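Local coordinates for hydroxyindole o-methyltransferase (Homo sapiens, PDB 4A6E), which transfers a methyl group from S-adenosyl-L-methionine to the hydroxyl of N-acetylserotonin, yielding melatonin and S-adenosyl-L-homocysteine, at residues Y114-H119 / N129-T134; E141-I146 / H255-G260; T207-P212 / D240-A245. All coordinates share one frame; numbering follows the deposited sequence.

Interaction 1 of 3, residues Y114-H119 / N129-T134; sequences YRCWGH and NQYLET. With SO4 (sulfate ion), chain I.
His119 and Thr134 cross at a slant where the end of helix 103-117 and the turn after it meet the short helix 131-135, within the O-methyltransferase domain, with helix 120-126 between them in the chain. Gln130 is the N-cap of the short helix, and its carbonyl oxygen is gripped twice one turn on, by Thr134 N and by Thr134 OG1. The hydroxyl donor stands above the carbonyl plane, 43° out of it, with Thr134 OG1 2.6 Å from Gln130 O. This bond fixes the rotation of the threonine and presents the hydroxyl to the imidazole, where His119 CD2 lies 3.1 Å from Thr134 OG1. The same ring has the backbone of Glu133 over one face, His119 CE1 lying 3.5 Å from Glu133 O. Because His119 CG sits beside its own backbone N (chi1 -54°), the ring reaches across to the short helix, while His119 CB rests 3.8 Å from Gln130 CG. Replacing His119 by an alanine would probably open a gap beside Thr134 and the Glu133 backbone, keeping little beyond the contacts with Gln130. The other branch of Thr134 turns to the helix: CG2 packs 3.7 Å from Arg115 CB. Deeper in, Cys116 SG makes an oblique sulfur-aromatic contact with Tyr131, 4.7 Å from the ring centroid; the Tyr131 hydroxyl is bonded to the carbonyl oxygen of Gln306, a substrate-binding residue. Another flank of helix 103-117 faces the second subunit, where Tyr114 stacks on Tyr114 of that chain. At the exposed end of the contact the Arg115 chain bends at chi3 (76°) and meets a sulfate, probably from the crystallisation liquor, lying in the plane of the guanidinium at its edge. Arg115 NH1 donates to two sulfate oxygens, to O1 at 3.3 Å and more weakly to O4.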
# COMPACT_ATOMS: atom_id res chain seq x y z
N TYR A 114 7.95 3.14 -0.80
CA TYR A 114 7.31 1.87 -0.39
C TYR A 114 8.16 1.08 0.60
O TYR A 114 7.63 0.61 1.61
CB TYR A 114 6.99 1.00 -1.62
CG TYR A 114 6.20 -0.26 -1.31
CD1 TYR A 114 6.85 -1.44 -0.93
CD2 TYR A 114 4.81 -0.28 -1.40
CE1 TYR A 114 6.13 -2.61 -0.65
CE2 TYR A 114 4.08 -1.44 -1.13
CZ TYR A 114 4.75 -2.59 -0.73
OH TYR A 114 4.04 -3.74 -0.47
N ARG A 115 9.47 0.92 0.31
CA ARG A 115 10.42 0.21 1.15
C ARG A 115 10.58 0.91 2.51
O ARG A 115 10.39 0.27 3.54
CB ARG A 115 11.76 0.04 0.44
CG ARG A 115 11.79 -1.15 -0.50
CD ARG A 115 13.13 -1.27 -1.18
NE ARG A 115 14.15 -1.81 -0.28
CZ ARG A 115 15.43 -1.99 -0.62
NH1 ARG A 115 15.84 -1.66 -1.84
NH2 ARG A 115 16.29 -2.49 0.25
N CYS A 116 10.85 2.23 2.49
CA CYS A 116 10.97 3.08 3.68
C CYS A 116 9.77 2.88 4.58
O CYS A 116 9.94 2.58 5.75
CB CYS A 116 11.13 4.55 3.28
SG CYS A 116 12.77 4.98 2.61
N TRP A 117 8.55 2.96 4.00
CA TRP A 117 7.26 2.77 4.69
C TRP A 117 7.08 1.43 5.40
O TRP A 117 6.39 1.38 6.41
CB TRP A 117 6.07 3.15 3.81
CG TRP A 117 5.86 4.63 3.74
CD1 TRP A 117 6.57 5.54 3.02
CD2 TRP A 117 4.87 5.38 4.47
NE1 TRP A 117 6.06 6.80 3.20
CE2 TRP A 117 5.00 6.74 4.07
CE3 TRP A 117 3.83 5.04 5.35
CZ2 TRP A 117 4.16 7.74 4.56
CZ3 TRP A 117 3.00 6.03 5.83
CH2 TRP A 117 3.16 7.37 5.43
N GLY A 118 7.79 0.40 4.95
CA GLY A 118 7.81 -0.89 5.62
C GLY A 118 8.36 -0.81 7.04
O GLY A 118 8.05 -1.66 7.87
N HIS A 119 9.14 0.27 7.35
CA HIS A 119 9.74 0.60 8.64
C HIS A 119 9.02 1.79 9.35
O HIS A 119 9.62 2.46 10.20
CB HIS A 119 11.24 0.92 8.46
CG HIS A 119 12.01 -0.15 7.76
ND1 HIS A 119 12.68 -1.14 8.47
CD2 HIS A 119 12.20 -0.36 6.44
CE1 HIS A 119 13.23 -1.93 7.56
NE2 HIS A 119 12.99 -1.48 6.32
N ASN A 129 13.98 9.23 10.10
CA ASN A 129 14.01 8.50 8.85
C ASN A 129 14.73 7.13 9.00
O ASN A 129 15.40 6.88 10.00
CB ASN A 129 14.58 9.37 7.72
CG ASN A 129 16.04 9.75 7.83
OD1 ASN A 129 16.93 8.91 8.03
ND2 ASN A 129 16.31 11.02 7.61
N GLN A 130 14.55 6.25 8.00
CA GLN A 130 15.00 4.86 8.03
C GLN A 130 15.91 4.42 6.88
O GLN A 130 15.95 3.22 6.57
CB GLN A 130 13.76 3.94 8.13
CG GLN A 130 12.84 4.25 9.31
CD GLN A 130 13.42 3.87 10.65
OE1 GLN A 130 13.83 2.73 10.87
NE2 GLN A 130 13.44 4.81 11.57
N TYR A 131 16.66 5.34 6.27
CA TYR A 131 17.58 4.97 5.18
C TYR A 131 18.58 3.86 5.56
O TYR A 131 18.74 2.89 4.80
CB TYR A 131 18.29 6.22 4.63
CG TYR A 131 17.35 7.08 3.82
CD1 TYR A 131 16.93 6.69 2.55
CD2 TYR A 131 16.85 8.27 4.33
CE1 TYR A 131 16.03 7.46 1.82
CE2 TYR A 131 15.96 9.05 3.60
CZ TYR A 131 15.54 8.64 2.35
OH TYR A 131 14.66 9.39 1.61
N LEU A 132 19.18 3.97 6.75
CA LEU A 132 20.12 3.00 7.29
C LEU A 132 19.51 1.59 7.46
O LEU A 132 20.13 0.60 7.08
CB LEU A 132 20.67 3.54 8.62
CG LEU A 132 21.66 2.68 9.41
CD1 LEU A 132 22.94 2.42 8.62
CD2 LEU A 132 21.99 3.35 10.72
N GLU A 133 18.28 1.50 8.00
CA GLU A 133 17.58 0.25 8.26
C GLU A 133 16.93 -0.34 7.00
O GLU A 133 16.63 -1.53 6.96
CB GLU A 133 16.55 0.42 9.41
CG GLU A 133 17.11 1.05 10.69
CD GLU A 133 17.14 2.57 10.83
OE1 GLU A 133 17.34 3.28 9.82
OE2 GLU A 133 17.01 3.05 11.98
N THR A 134 16.74 0.49 5.96
CA THR A 134 16.12 0.07 4.70
C THR A 134 17.15 -0.25 3.61
O THR A 134 17.07 -1.32 2.98
CB THR A 134 15.11 1.12 4.21
OG1 THR A 134 14.36 1.60 5.31
CG2 THR A 134 14.20 0.59 3.11
S SO4 I . 19.47 -1.46 -3.00
O1 SO4 I . 18.34 -0.94 -3.79
O2 SO4 I . 19.70 -2.86 -3.39
O3 SO4 I . 20.67 -0.62 -3.28
O4 SO4 I . 19.14 -1.43 -1.57

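Interaction 2 of 3, residues E141-I146 / H255-G260; sequences ELFTAI and HDWADG. With ASE (N-acetyl serotonin), chain D; SAM (S-adenosylmethionine), chain C.
With its CG anti to the backbone N (chi1 -174°), Leu142 lays a methyl over Trp257, whose own CG is placed beside the backbone N (chi1 -45°). The result is a CH-pi contact: Leu142 CD2 stands 4.3 Å from the centroid of the six-membered ring of Trp257, over its face. Phe143, next along helix 142-146, meets the neighbouring Asp256 differently. The two side chains cross at about a right angle, ring and carboxylate planes 50° apart, and OD2 of Asp256 comes to the ring edge, 3.5 Å from Phe143 CZ. One face of that phenyl ring is covered by Ile146 CD1, the other by S-adenosylmethionine, with Phe143 CE2 3.5 Å from its C2'. Trp257 also borders the cofactor, turning its edge to N7 of the adenine. The short helix and residues 255-257 thus border the cofactor together in a buried part of the active site. In the 3-10 turn that precedes Trp257, His255 and Asp256 share the hydroxyl of N-acetyl serotonin: His255 NE2 donates to O10 at 2.8 Å, and O10 in turn donates to Asp256 OD1 at 2.5 Å. His255 ND1 is hydrogen-bonded to Glu311, a bond that restrains how the imidazole is turned. A substrate oxygen gripped by these two side chains on the methyl side of the cofactor is consistent with His255 acting as the inferred proton donor or acceptor during methyl transfer.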
# COMPACT_ATOMS: atom_id res chain seq x y z
N GLU A 141 23.92 13.03 6.41
CA GLU A 141 23.88 14.02 5.33
C GLU A 141 22.70 13.52 4.49
O GLU A 141 22.83 12.51 3.78
CB GLU A 141 25.17 14.03 4.50
CG GLU A 141 25.86 15.39 4.47
CD GLU A 141 25.05 16.58 4.00
OE1 GLU A 141 24.37 16.46 2.95
OE2 GLU A 141 25.11 17.64 4.67
N LEU A 142 21.51 14.13 4.68
CA LEU A 142 20.27 13.71 4.05
C LEU A 142 20.36 13.33 2.57
O LEU A 142 20.00 12.20 2.20
CB LEU A 142 19.15 14.72 4.29
CG LEU A 142 17.77 14.28 3.79
CD1 LEU A 142 17.30 13.01 4.51
CD2 LEU A 142 16.78 15.44 3.82
N PHE A 143 20.82 14.28 1.73
CA PHE A 143 20.88 14.05 0.30
C PHE A 143 21.95 13.04 -0.19
O PHE A 143 21.85 12.58 -1.34
CB PHE A 143 20.73 15.34 -0.51
CG PHE A 143 19.28 15.77 -0.63
CD1 PHE A 143 18.67 16.50 0.39
CD2 PHE A 143 18.53 15.44 -1.75
CE1 PHE A 143 17.33 16.89 0.29
CE2 PHE A 143 17.19 15.83 -1.85
CZ PHE A 143 16.59 16.54 -0.83
N THR A 144 22.87 12.60 0.70
CA THR A 144 23.82 11.53 0.35
C THR A 144 23.05 10.20 0.37
O THR A 144 23.34 9.30 -0.43
CB THR A 144 25.13 11.49 1.20
OG1 THR A 144 24.83 11.29 2.58
CG2 THR A 144 26.03 12.70 0.98
N ALA A 145 22.07 10.08 1.30
CA ALA A 145 21.20 8.91 1.44
C ALA A 145 20.15 8.93 0.32
O ALA A 145 19.94 7.89 -0.30
CB ALA A 145 20.51 8.91 2.79
N ILE A 146 19.51 10.10 0.06
CA ILE A 146 18.52 10.25 -1.02
C ILE A 146 19.15 9.97 -2.42
O ILE A 146 18.51 9.30 -3.24
CB ILE A 146 17.73 11.59 -0.95
CG1 ILE A 146 16.99 11.72 0.40
CG2 ILE A 146 16.74 11.73 -2.15
CD1 ILE A 146 16.26 13.08 0.63
N HIS A 255 9.92 21.68 3.44
CA HIS A 255 9.37 20.43 3.97
C HIS A 255 10.43 19.32 4.23
O HIS A 255 10.10 18.35 4.90
CB HIS A 255 8.16 19.94 3.14
CG HIS A 255 8.51 19.19 1.88
ND1 HIS A 255 7.68 18.20 1.37
CD2 HIS A 255 9.58 19.31 1.06
CE1 HIS A 255 8.27 17.75 0.27
NE2 HIS A 255 9.41 18.39 0.04
N ASP A 256 11.68 19.49 3.75
CA ASP A 256 12.73 18.48 3.94
C ASP A 256 13.45 18.69 5.26
O ASP A 256 14.17 17.79 5.71
CB ASP A 256 13.81 18.60 2.84
CG ASP A 256 13.42 18.33 1.41
OD1 ASP A 256 12.36 17.71 1.19
OD2 ASP A 256 14.22 18.67 0.50
N TRP A 257 13.33 19.90 5.82
CA TRP A 257 14.10 20.28 6.99
C TRP A 257 13.32 20.70 8.21
O TRP A 257 12.17 21.13 8.13
CB TRP A 257 15.08 21.39 6.61
CG TRP A 257 15.81 21.17 5.32
CD1 TRP A 257 15.61 21.83 4.14
CD2 TRP A 257 16.90 20.25 5.08
NE1 TRP A 257 16.50 21.39 3.18
CE2 TRP A 257 17.31 20.43 3.74
CE3 TRP A 257 17.58 19.31 5.88
CZ2 TRP A 257 18.37 19.69 3.18
CZ3 TRP A 257 18.63 18.58 5.32
CH2 TRP A 257 19.01 18.77 3.99
N ALA A 258 14.00 20.59 9.36
CA ALA A 258 13.47 20.99 10.67
C ALA A 258 13.49 22.55 10.79
O ALA A 258 14.25 23.24 10.07
CB ALA A 258 14.31 20.34 11.76
N ASP A 259 12.64 23.11 11.69
CA ASP A 259 12.50 24.57 11.89
C ASP A 259 13.80 25.39 11.90
O ASP A 259 13.89 26.38 11.18
CB ASP A 259 11.60 24.90 13.10
CG ASP A 259 10.09 24.85 12.87
OD1 ASP A 259 9.63 24.04 12.03
OD2 ASP A 259 9.36 25.57 13.58
N GLY A 260 14.79 24.94 12.65
CA GLY A 260 16.10 25.59 12.75
C GLY A 260 16.84 25.74 11.44
O GLY A 260 17.29 26.85 11.11
C1 ASE D . 11.08 15.46 -1.23
C2 ASE D . 9.96 15.27 -2.03
C3 ASE D . 9.59 13.93 -2.25
C4 ASE D . 11.85 14.40 -0.65
C5 ASE D . 11.45 13.08 -0.87
C6 ASE D . 10.33 12.81 -1.67
C7 ASE D . 8.48 13.32 -3.02
C8 ASE D . 8.58 11.96 -2.87
N9 ASE D . 9.68 11.62 -2.07
O10 ASE D . 11.45 16.72 -0.95
C11 ASE D . 7.43 14.15 -3.70
C12 ASE D . 6.29 14.33 -2.61
N13 ASE D . 5.56 13.05 -2.44
C14 ASE D . 5.47 12.42 -1.19
C15 ASE D . 4.73 11.09 -1.11
O16 ASE D . 5.97 12.90 -0.12
N SAM C . 12.05 22.17 -6.30
CA SAM C . 11.98 20.78 -6.89
C SAM C . 10.56 20.20 -6.91
O SAM C . 9.70 20.56 -6.08
OXT SAM C . 10.28 19.32 -7.77
CB SAM C . 12.94 19.81 -6.26
CG SAM C . 12.45 19.54 -4.83
SD SAM C . 13.50 18.38 -3.88
CE SAM C . 12.41 18.02 -2.62
C5' SAM C . 14.66 19.39 -2.92
C4' SAM C . 15.78 19.94 -3.80
O4' SAM C . 16.70 20.64 -2.93
C3' SAM C . 16.53 18.77 -4.49
O3' SAM C . 16.62 19.13 -5.85
C2' SAM C . 17.91 18.72 -3.75
O2' SAM C . 18.99 18.39 -4.63
C1' SAM C . 18.04 20.22 -3.34
N9 SAM C . 18.97 20.52 -2.26
C8 SAM C . 19.05 19.87 -1.06
N7 SAM C . 20.01 20.41 -0.34
C5 SAM C . 20.58 21.46 -1.00
C6 SAM C . 21.61 22.39 -0.68
N6 SAM C . 22.24 22.39 0.53
N1 SAM C . 21.92 23.30 -1.62
C2 SAM C . 21.28 23.32 -2.84
N3 SAM C . 20.28 22.49 -3.18
C4 SAM C . 19.91 21.55 -2.27

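Interaction 3 of 3, residues T207-P212 / D240-A245; sequences TVFDIP and DPLPEA. With SAM (S-adenosylmethionine), chain C.
Phe209 and Pro243 form the close-fitting half of this contact, their side chains crossing at about a right angle. A chi1 of -176° swings the phenyl ring of Phe209 off strand 205-210 toward the loop, and Phe209 CD2 comes 3.7 Å from Pro243 CD. Thr207, two residues earlier and on the same side of the strand, adds its methyl: CG2 rests 3.9 Å from CG of Pro243, which is thus packed by both side chains. Leu242 approaches the ring more distantly, its CD2 4.5 Å from Phe209 CZ, and also packs on helix 259-272. The strand belongs to the parallel part of the Rossmann-like sheet of class I methyltransferases, in which an acidic residue at the end of the second strand holds the cofactor ribose. Asp210 does so here, Asp210 OD1 accepting from O2' of S-adenosylmethionine at 2.5 Å and OD2 from its O3' at 2.8 Å. The same OD1 uses its anti lone pair for Ile211 N, a bond that steadies the carboxylate, while OD2 has Gly189 N as a second partner. Phe209 CE1 meanwhile lies 3.9 Å from C2 of the adenine, so the ring stands between cofactor and loop. Toward solvent the fit slackens: Pro241 turns its exposed ring away from the strand, leaving its carbonyl oxygen, Pro241 O, to approach Phe209 CE2 at 4.3 Å, and that oxygen is held by Gln233 NE2 outside the contact.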
# COMPACT_ATOMS: atom_id res chain seq x y z
N THR A 207 17.47 31.57 -12.77
CA THR A 207 18.64 30.74 -12.52
C THR A 207 18.19 29.57 -11.64
O THR A 207 17.60 29.79 -10.57
CB THR A 207 19.78 31.55 -11.91
OG1 THR A 207 20.15 32.54 -12.87
CG2 THR A 207 21.00 30.70 -11.57
N VAL A 208 18.44 28.33 -12.10
CA VAL A 208 18.15 27.13 -11.31
C VAL A 208 19.37 26.85 -10.43
O VAL A 208 20.48 26.66 -10.94
CB VAL A 208 17.77 25.92 -12.17
CG1 VAL A 208 17.64 24.66 -11.31
CG2 VAL A 208 16.48 26.20 -12.94
N PHE A 209 19.18 26.85 -9.11
CA PHE A 209 20.25 26.59 -8.15
C PHE A 209 20.06 25.23 -7.45
O PHE A 209 19.02 24.99 -6.83
CB PHE A 209 20.35 27.74 -7.14
CG PHE A 209 21.49 27.64 -6.15
CD1 PHE A 209 21.36 26.89 -4.98
CD2 PHE A 209 22.68 28.33 -6.36
CE1 PHE A 209 22.41 26.81 -4.07
CE2 PHE A 209 23.71 28.28 -5.44
CZ PHE A 209 23.57 27.53 -4.30
N ASP A 210 21.07 24.35 -7.54
CA ASP A 210 21.07 23.04 -6.88
C ASP A 210 22.52 22.56 -6.60
O ASP A 210 23.49 23.21 -7.00
CB ASP A 210 20.23 22.00 -7.66
CG ASP A 210 19.34 21.13 -6.76
OD1 ASP A 210 19.89 20.34 -5.96
OD2 ASP A 210 18.09 21.21 -6.90
N ILE A 211 22.66 21.43 -5.88
CA ILE A 211 23.98 20.87 -5.56
C ILE A 211 24.74 20.42 -6.85
O ILE A 211 24.08 20.02 -7.82
CB ILE A 211 23.91 19.78 -4.45
CG1 ILE A 211 23.17 18.51 -4.92
CG2 ILE A 211 23.33 20.35 -3.14
CD1 ILE A 211 23.35 17.24 -4.02
N PRO A 212 26.09 20.53 -6.91
CA PRO A 212 26.82 20.15 -8.15
C PRO A 212 26.39 18.87 -8.91
O PRO A 212 26.22 18.94 -10.12
CB PRO A 212 28.28 20.10 -7.70
CG PRO A 212 28.35 21.03 -6.58
CD PRO A 212 27.02 21.05 -5.89
N ASP A 240 26.90 28.90 0.43
CA ASP A 240 27.44 29.58 -0.76
C ASP A 240 26.78 30.89 -1.17
O ASP A 240 25.64 31.11 -0.76
CB ASP A 240 27.47 28.61 -1.94
CG ASP A 240 28.40 27.43 -1.74
OD1 ASP A 240 29.49 27.62 -1.18
OD2 ASP A 240 28.05 26.33 -2.17
N PRO A 241 27.42 31.79 -1.98
CA PRO A 241 26.71 33.02 -2.39
C PRO A 241 25.54 32.65 -3.31
O PRO A 241 25.74 31.88 -4.27
CB PRO A 241 27.78 33.85 -3.12
CG PRO A 241 28.82 32.88 -3.52
CD PRO A 241 28.77 31.71 -2.57
N LEU A 242 24.32 33.10 -2.98
CA LEU A 242 23.13 32.80 -3.80
C LEU A 242 23.10 33.70 -5.04
O LEU A 242 23.62 34.83 -4.98
CB LEU A 242 21.82 33.02 -3.00
CG LEU A 242 21.64 32.30 -1.66
CD1 LEU A 242 20.30 32.64 -1.04
CD2 LEU A 242 21.84 30.81 -1.80
N PRO A 243 22.48 33.24 -6.16
CA PRO A 243 22.36 34.11 -7.36
C PRO A 243 21.54 35.39 -7.09
O PRO A 243 20.65 35.35 -6.26
CB PRO A 243 21.64 33.22 -8.39
CG PRO A 243 21.77 31.81 -7.87
CD PRO A 243 21.85 31.92 -6.38
N GLU A 244 21.85 36.52 -7.76
CA GLU A 244 21.07 37.76 -7.57
C GLU A 244 19.75 37.59 -8.26
O GLU A 244 19.70 37.20 -9.43
CB GLU A 244 21.76 39.02 -8.12
CG GLU A 244 22.93 39.51 -7.26
CD GLU A 244 22.62 40.16 -5.92
OE1 GLU A 244 22.48 39.41 -4.92
OE2 GLU A 244 22.61 41.41 -5.85
N ALA A 245 18.68 37.85 -7.52
CA ALA A 245 17.33 37.71 -8.01
C ALA A 245 16.40 38.66 -7.25
O ALA A 245 16.71 39.10 -6.13
CB ALA A 245 16.86 36.26 -7.82
N SAM C . 12.05 22.17 -6.30
CA SAM C . 11.98 20.78 -6.89
C SAM C . 10.56 20.20 -6.91
O SAM C . 9.70 20.56 -6.08
OXT SAM C . 10.28 19.32 -7.77
CB SAM C . 12.94 19.81 -6.26
CG SAM C . 12.45 19.54 -4.83
SD SAM C . 13.50 18.38 -3.88
CE SAM C . 12.41 18.02 -2.62
C5' SAM C . 14.66 19.39 -2.92
C4' SAM C . 15.78 19.94 -3.80
O4' SAM C . 16.70 20.64 -2.93
C3' SAM C . 16.53 18.77 -4.49
O3' SAM C . 16.62 19.13 -5.85
C2' SAM C . 17.91 18.72 -3.75
O2' SAM C . 18.99 18.39 -4.63
C1' SAM C . 18.04 20.22 -3.34
N9 SAM C . 18.97 20.52 -2.26
C8 SAM C . 19.05 19.87 -1.06
N7 SAM C . 20.01 20.41 -0.34
C5 SAM C . 20.58 21.46 -1.00
C6 SAM C . 21.61 22.39 -0.68
N6 SAM C . 22.24 22.39 0.53
N1 SAM C . 21.92 23.30 -1.62
C2 SAM C . 21.28 23.32 -2.84
N3 SAM C . 20.28 22.49 -3.18
C4 SAM C . 19.91 21.55 -2.27

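All three interactions lie in the O-methyltransferase domain, strung out from the dimer side toward the far edge of the sheet. Interactions 1 and 2 have centres 15 Å apart and touch, because helices 131-135 and 142-146 follow each other in the chain and Tyr131 packs on Ala145 and Ile146. Interaction 3 is 18 Å from interaction 2, centre to centre, and 31 Å from interaction 1; both of its segments fall between the two halves of interaction 2. Interactions 2 and 3 do not touch directly, yet both reach the same S-adenosylmethionine, so helix 142-146, the 255-257 turn and strand 205-210 all border one cofactor.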